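Local structure of Box C/D snoRNA protein 1 (6THL) at residues V45-L49 and L61-V65. The protein helps assemble box C/D snoRNPs, is required for the accumulation of box C/D snoRNAs, which serve ribosome biogenesis, and binds the histone chaperone Rtt106 through the part described here. Residues are numbered along the deposited sequence; the frame is centred on the assembly and turned at random.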
# COMPACT_ATOMS: atom_id res chain seq x y z
N VAL B 45 -2.22 -3.37 19.20
CA VAL B 45 -1.08 -2.50 19.31
C VAL B 45 -0.29 -2.54 17.99
O VAL B 45 -0.30 -3.54 17.27
CB VAL B 45 -0.17 -2.81 20.55
CG1 VAL B 45 -1.00 -3.03 21.82
CG2 VAL B 45 0.73 -4.00 20.32
N GLU B 46 0.38 -1.43 17.67
CA GLU B 46 1.31 -1.38 16.54
C GLU B 46 2.78 -1.60 16.99
O GLU B 46 3.42 -0.73 17.60
CB GLU B 46 1.16 -0.06 15.77
CG GLU B 46 2.16 0.05 14.64
CD GLU B 46 2.12 1.37 13.96
OE1 GLU B 46 2.66 1.42 12.84
OE2 GLU B 46 1.55 2.34 14.52
N TRP B 47 3.31 -2.77 16.70
CA TRP B 47 4.68 -3.07 17.05
C TRP B 47 5.56 -2.46 15.98
O TRP B 47 5.31 -2.64 14.81
CB TRP B 47 4.91 -4.58 17.13
CG TRP B 47 4.18 -5.20 18.23
CD1 TRP B 47 3.00 -5.86 18.17
CD2 TRP B 47 4.56 -5.20 19.61
NE1 TRP B 47 2.62 -6.29 19.42
CE2 TRP B 47 3.57 -5.88 20.32
CE3 TRP B 47 5.66 -4.68 20.30
CZ2 TRP B 47 3.64 -6.08 21.69
CZ3 TRP B 47 5.72 -4.86 21.68
CH2 TRP B 47 4.73 -5.55 22.35
N ILE B 48 6.58 -1.72 16.40
CA ILE B 48 7.61 -1.26 15.50
C ILE B 48 8.96 -1.68 16.07
O ILE B 48 9.38 -1.17 17.11
CB ILE B 48 7.59 0.27 15.33
CG1 ILE B 48 6.32 0.70 14.59
CG2 ILE B 48 8.81 0.73 14.58
CD1 ILE B 48 5.97 2.15 14.77
N LEU B 49 9.60 -2.62 15.39
CA LEU B 49 10.90 -3.17 15.80
C LEU B 49 12.00 -2.40 15.11
O LEU B 49 12.02 -2.33 13.88
CB LEU B 49 10.98 -4.64 15.39
CG LEU B 49 9.84 -5.52 15.92
CD1 LEU B 49 10.21 -6.98 15.76
CD2 LEU B 49 9.49 -5.25 17.37
N LEU B 61 13.10 -1.04 9.21
CA LEU B 61 12.15 -1.31 10.32
C LEU B 61 11.35 -2.56 10.01
O LEU B 61 11.32 -3.02 8.88
CB LEU B 61 11.19 -0.14 10.54
CG LEU B 61 11.77 1.21 10.99
CD1 LEU B 61 10.69 2.22 11.38
CD2 LEU B 61 12.74 1.01 12.14
N PHE B 62 10.74 -3.15 11.03
CA PHE B 62 9.68 -4.16 10.81
C PHE B 62 8.55 -3.76 11.71
O PHE B 62 8.72 -3.70 12.93
CB PHE B 62 10.09 -5.62 11.14
CG PHE B 62 8.93 -6.62 11.09
CD1 PHE B 62 8.80 -7.51 10.06
CD2 PHE B 62 8.00 -6.70 12.12
CE1 PHE B 62 7.76 -8.41 10.02
CE2 PHE B 62 6.97 -7.60 12.08
CZ PHE B 62 6.84 -8.45 11.03
N LYS B 63 7.40 -3.51 11.08
CA LYS B 63 6.21 -3.11 11.78
C LYS B 63 5.23 -4.26 11.74
O LYS B 63 5.19 -5.02 10.78
CB LYS B 63 5.67 -1.86 11.13
CG LYS B 63 6.73 -0.77 11.07
CD LYS B 63 6.80 -0.08 9.72
CE LYS B 63 5.74 1.00 9.57
NZ LYS B 63 6.31 2.20 8.89
N HIS B 64 4.48 -4.45 12.80
CA HIS B 64 3.41 -5.40 12.77
C HIS B 64 2.35 -5.02 13.76
O HIS B 64 2.66 -4.63 14.86
CB HIS B 64 3.89 -6.82 13.01
CG HIS B 64 2.80 -7.82 12.94
ND1 HIS B 64 2.61 -8.63 11.85
CD2 HIS B 64 1.77 -8.08 13.78
CE1 HIS B 64 1.54 -9.39 12.04
NE2 HIS B 64 1.01 -9.07 13.21
N VAL B 65 1.09 -5.16 13.35
CA VAL B 65 -0.06 -4.81 14.16
C VAL B 65 -0.74 -6.07 14.68
O VAL B 65 -1.19 -6.88 13.88
CB VAL B 65 -1.05 -4.02 13.32
CG1 VAL B 65 -2.28 -3.64 14.11
CG2 VAL B 65 -0.34 -2.78 12.81
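Residues 45-49 and 62-65 are neighbouring antiparallel strands. Their axes approach to 4.5 Å, with 165° between the chain directions. Two hydrogen-bonded pairs hold the ladder. Trp47 N donates to His64 O at 2.7 Å, and His64 N returns a bond to Trp47 O at 2.8 Å. Two residues along, Leu49 N reaches Phe62 O at 2.8 Å, and Phe62 N reaches Leu49 O at 3.2 Å. Glu46-Val65 and Ile48-Lys63 are the non-hydrogen-bonded pairs, where the CA atoms come within 4.4 Å. CA-H...O contacts supplement the ladder: Lys63 CA lies 3.2 Å from Trp47 O, and Val65 CA lies 3.4 Å from Val45 O.

Side chains alternate between the two faces. Trp47, Leu49, Phe62 and His64 share one face, where Leu49 CD1 packs 4.3 Å from Phe62 CD2. The other face carries Glu46, Ile48, Lys63 and Val65. There Ile48 CG1 meets the aliphatic Lys63 CG at 3.8 Å, and Ile48 CG2 touches Leu61 CD1 at 4.0 Å. The carboxylate of Glu46 forms a salt bridge with Arg26 and a hydrogen bond with Thr165.

The pair belongs to a mixed beta-sheet within the BCD1 domain. Helix 81-90 covers the Leu49, Phe62 and His64 side chains, while strand 165-169 runs parallel to strand 40-49 along its other edge and bonds to the backbone of Glu46 and Ile48. Strand 62-70 joins the Bcd1 sheet to the Rtt106p chain, to which Val65 makes backbone hydrogen bonds and on whose basic side chains Phe62 and His64 pack.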